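Local coordinates for protein hemin degrading factor (PDB 4MF9) that binds heme and probably passes it on as a heme-trafficking protein, and is thought also to degrade it, at residues Pro278-Phe289 with Asp293-Thr303. Numbering follows the deposited sequence.
Sequences PVCNLKWLDDWF and DPEFNLHLKTT
The beta hairpin of strands 288-293 and 296-301 is bound at both of its ends by side chains that grip backbone groups, a worked example of how a meander is held beyond its regular pairs. At one end the carboxylate of D293 spans two successive amides: C280 N gives its hydrogen to OD2 at 2.8 Å, using the syn lone pair, and N281 N reaches OD1 on the syn side at 2.8 Å. Engaging both oxygens should hold the carboxylate's rotation, and a water links OD2 to P278 O. Beside it V279 CG1 meets the F296 ring at its edge. Strand 282-285 returns through a type II' turn, L285 to W288, so that three antiparallel strands form the margin of a nine-stranded sheet, with 296-301 also pairing with strand 88-93 of the N-terminal half. F289 and L300 make a hydrogen-bonded pair, F289 N to L300 O and L300 N to F289 O, both 2.8 Å. In the adjoining non-hydrogen-bonded pair, K301 bends at chi2 (32°) and again farther out, laying CE over one face of the W288 indole, 3.6 Å from the centroid of the five-membered ring, a CH-pi contact. H299 O lies at that indole's edge, 3.5 Å from W288 CZ3. Past the strand end D287 O takes two bonds from T302, from N and from OG1 (3.0 Å); T302 CG2 packs against both W284 CH2 and F289 CB, each 3.7 Å away, while a second water joins D287 OD2 to K301 NZ.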
# COMPACT_ATOMS: atom_id res chain seq x y z
N PRO A 278 -5.56 17.59 -0.64
CA PRO A 278 -4.35 18.28 -1.12
C PRO A 278 -3.08 17.78 -0.49
O PRO A 278 -3.13 17.15 0.50
CB PRO A 278 -4.60 19.71 -0.71
CG PRO A 278 -5.39 19.56 0.51
CD PRO A 278 -6.34 18.46 0.23
N VAL A 279 -1.97 18.08 -1.09
CA VAL A 279 -0.69 17.91 -0.47
C VAL A 279 -0.10 19.30 -0.34
O VAL A 279 -0.44 20.15 -1.10
CB VAL A 279 0.18 16.96 -1.23
CG1 VAL A 279 -0.46 15.58 -1.20
CG2 VAL A 279 0.38 17.41 -2.65
N CYS A 280 0.63 19.57 0.72
CA CYS A 280 1.13 20.93 0.95
C CYS A 280 2.63 20.97 1.10
O CYS A 280 3.31 21.65 0.35
CB CYS A 280 0.49 21.56 2.20
SG CYS A 280 -1.31 21.65 2.17
N ASN A 281 3.14 20.18 2.02
CA ASN A 281 4.52 20.29 2.37
C ASN A 281 5.30 19.20 1.78
O ASN A 281 5.05 18.10 2.09
CB ASN A 281 4.63 20.27 3.90
CG ASN A 281 5.78 21.03 4.37
OD1 ASN A 281 6.88 20.53 4.44
ND2 ASN A 281 5.55 22.29 4.69
N LEU A 282 6.28 19.52 0.94
CA LEU A 282 6.98 18.56 0.16
C LEU A 282 8.48 18.70 0.34
O LEU A 282 8.96 19.78 0.46
CB LEU A 282 6.64 18.74 -1.32
CG LEU A 282 5.29 18.33 -1.91
CD1 LEU A 282 4.24 18.11 -0.88
CD2 LEU A 282 4.80 19.28 -2.99
N LYS A 283 9.21 17.61 0.31
CA LYS A 283 10.64 17.68 0.44
C LYS A 283 11.45 16.53 -0.15
O LYS A 283 11.11 15.38 0.03
CB LYS A 283 10.95 17.82 1.93
CG LYS A 283 12.39 17.66 2.29
CD LYS A 283 13.11 18.97 2.21
CE LYS A 283 12.82 19.80 3.42
NZ LYS A 283 13.77 19.79 4.53
N TRP A 284 12.55 16.86 -0.77
CA TRP A 284 13.52 15.92 -1.20
C TRP A 284 14.54 15.57 -0.10
O TRP A 284 14.98 16.40 0.61
CB TRP A 284 14.30 16.49 -2.36
CG TRP A 284 13.59 16.50 -3.67
CD1 TRP A 284 12.91 17.53 -4.21
CD2 TRP A 284 13.48 15.43 -4.56
NE1 TRP A 284 12.40 17.16 -5.41
CE2 TRP A 284 12.76 15.87 -5.65
CE3 TRP A 284 13.95 14.12 -4.55
CZ2 TRP A 284 12.45 15.02 -6.72
CZ3 TRP A 284 13.65 13.30 -5.61
CH2 TRP A 284 12.92 13.75 -6.67
N LEU A 285 14.93 14.32 0.01
CA LEU A 285 16.09 13.94 0.77
C LEU A 285 16.70 12.86 -0.01
O LEU A 285 16.16 11.80 -0.09
CB LEU A 285 15.70 13.40 2.15
CG LEU A 285 16.63 13.46 3.37
CD1 LEU A 285 17.62 14.57 3.28
CD2 LEU A 285 15.73 13.69 4.55
N ASP A 286 17.83 13.16 -0.62
CA ASP A 286 18.52 12.22 -1.45
C ASP A 286 17.52 11.72 -2.53
O ASP A 286 16.82 12.52 -3.08
CB ASP A 286 19.14 11.14 -0.61
CG ASP A 286 20.44 11.60 0.07
OD1 ASP A 286 20.81 12.76 -0.13
OD2 ASP A 286 21.02 10.77 0.74
N ASP A 287 17.45 10.42 -2.76
CA ASP A 287 16.55 9.84 -3.78
C ASP A 287 15.08 9.80 -3.35
O ASP A 287 14.20 9.38 -4.13
CB ASP A 287 16.98 8.41 -4.14
CG ASP A 287 18.32 8.35 -4.83
OD1 ASP A 287 18.75 9.37 -5.42
OD2 ASP A 287 18.94 7.26 -4.79
N TRP A 288 14.83 10.19 -2.10
CA TRP A 288 13.48 10.18 -1.54
C TRP A 288 12.76 11.47 -1.84
O TRP A 288 13.23 12.56 -1.50
CB TRP A 288 13.50 9.99 -0.02
CG TRP A 288 13.94 8.65 0.43
CD1 TRP A 288 15.18 8.31 0.90
CD2 TRP A 288 13.15 7.46 0.49
NE1 TRP A 288 15.21 6.98 1.24
CE2 TRP A 288 13.97 6.44 1.00
CE3 TRP A 288 11.83 7.17 0.15
CZ2 TRP A 288 13.51 5.13 1.18
CZ3 TRP A 288 11.37 5.87 0.33
CH2 TRP A 288 12.21 4.87 0.84
N PHE A 289 11.59 11.35 -2.45
CA PHE A 289 10.68 12.47 -2.57
C PHE A 289 9.58 12.27 -1.55
O PHE A 289 9.00 11.17 -1.45
CB PHE A 289 10.11 12.58 -3.98
CG PHE A 289 9.18 13.73 -4.16
CD1 PHE A 289 9.67 15.02 -4.31
CD2 PHE A 289 7.80 13.53 -4.16
CE1 PHE A 289 8.81 16.10 -4.46
CE2 PHE A 289 6.93 14.60 -4.31
CZ PHE A 289 7.43 15.88 -4.47
N ASP A 293 2.90 16.15 5.48
CA ASP A 293 1.80 16.94 6.02
C ASP A 293 1.34 16.38 7.36
O ASP A 293 1.61 15.21 7.67
CB ASP A 293 0.64 16.98 5.01
CG ASP A 293 0.95 17.85 3.80
OD1 ASP A 293 1.72 18.81 3.94
OD2 ASP A 293 0.41 17.57 2.71
N PRO A 294 0.56 17.14 8.09
CA PRO A 294 0.22 16.73 9.43
C PRO A 294 -0.46 15.35 9.46
O PRO A 294 -0.03 14.52 10.19
CB PRO A 294 -0.75 17.81 9.84
CG PRO A 294 -0.28 19.02 9.11
CD PRO A 294 0.66 18.59 8.03
N GLU A 295 -1.48 15.11 8.65
CA GLU A 295 -2.15 13.84 8.66
C GLU A 295 -1.71 12.83 7.60
O GLU A 295 -2.21 11.77 7.55
CB GLU A 295 -3.65 14.03 8.66
CG GLU A 295 -4.15 15.05 9.64
CD GLU A 295 -3.99 14.63 11.11
OE1 GLU A 295 -4.28 13.51 11.45
OE2 GLU A 295 -3.63 15.47 11.96
N PHE A 296 -0.74 13.19 6.79
CA PHE A 296 -0.35 12.35 5.66
C PHE A 296 1.14 12.48 5.34
O PHE A 296 1.62 13.57 5.03
CB PHE A 296 -1.16 12.75 4.43
CG PHE A 296 -0.77 12.01 3.16
CD1 PHE A 296 -0.70 10.63 3.14
CD2 PHE A 296 -0.54 12.72 1.97
CE1 PHE A 296 -0.37 9.96 1.97
CE2 PHE A 296 -0.20 12.06 0.81
CZ PHE A 296 -0.13 10.67 0.80
N ASN A 297 1.86 11.39 5.38
CA ASN A 297 3.21 11.34 4.92
C ASN A 297 3.40 10.33 3.81
O ASN A 297 2.79 9.31 3.82
CB ASN A 297 4.16 11.00 6.05
CG ASN A 297 4.46 12.17 6.96
OD1 ASN A 297 3.87 13.20 6.89
ND2 ASN A 297 5.44 12.00 7.77
N LEU A 298 4.19 10.65 2.82
CA LEU A 298 4.42 9.76 1.71
C LEU A 298 5.91 9.76 1.46
O LEU A 298 6.48 10.79 1.36
CB LEU A 298 3.63 10.26 0.49
CG LEU A 298 3.79 9.47 -0.80
CD1 LEU A 298 2.89 8.27 -0.75
CD2 LEU A 298 3.58 10.27 -2.08
N HIS A 299 6.50 8.61 1.29
CA HIS A 299 7.92 8.50 1.05
C HIS A 299 8.14 7.69 -0.23
O HIS A 299 7.92 6.47 -0.25
CB HIS A 299 8.63 7.87 2.27
CG HIS A 299 8.33 8.57 3.56
ND1 HIS A 299 8.70 9.87 3.81
CD2 HIS A 299 7.69 8.14 4.68
CE1 HIS A 299 8.30 10.22 5.02
NE2 HIS A 299 7.68 9.18 5.57
N LEU A 300 8.57 8.39 -1.28
CA LEU A 300 8.74 7.80 -2.61
C LEU A 300 10.21 7.71 -3.07
O LEU A 300 10.87 8.73 -3.31
CB LEU A 300 7.91 8.59 -3.64
CG LEU A 300 8.10 8.26 -5.13
CD1 LEU A 300 7.72 6.82 -5.43
CD2 LEU A 300 7.34 9.22 -6.03
N LYS A 301 10.68 6.52 -3.29
CA LYS A 301 11.98 6.29 -3.78
C LYS A 301 11.99 6.44 -5.31
O LYS A 301 11.86 5.50 -6.04
CB LYS A 301 12.40 4.89 -3.34
CG LYS A 301 13.84 4.51 -3.44
CD LYS A 301 14.79 5.66 -3.24
CE LYS A 301 15.48 5.55 -1.92
NZ LYS A 301 16.18 4.27 -1.90
N THR A 302 12.16 7.67 -5.76
CA THR A 302 12.11 8.02 -7.19
C THR A 302 12.98 7.14 -8.09
O THR A 302 12.62 6.91 -9.25
CB THR A 302 12.46 9.50 -7.42
OG1 THR A 302 13.83 9.75 -7.04
CG2 THR A 302 11.53 10.37 -6.61
N THR A 303 14.08 6.64 -7.55
CA THR A 303 15.01 5.81 -8.33
C THR A 303 14.47 4.43 -8.63
O THR A 303 15.00 3.71 -9.48
CB THR A 303 16.35 5.67 -7.60
OG1 THR A 303 16.11 5.60 -6.19
CG2 THR A 303 17.24 6.87 -7.89
O HOH W 1 -1.99 16.05 2.84
O HOH W 2 18.92 4.84 -2.82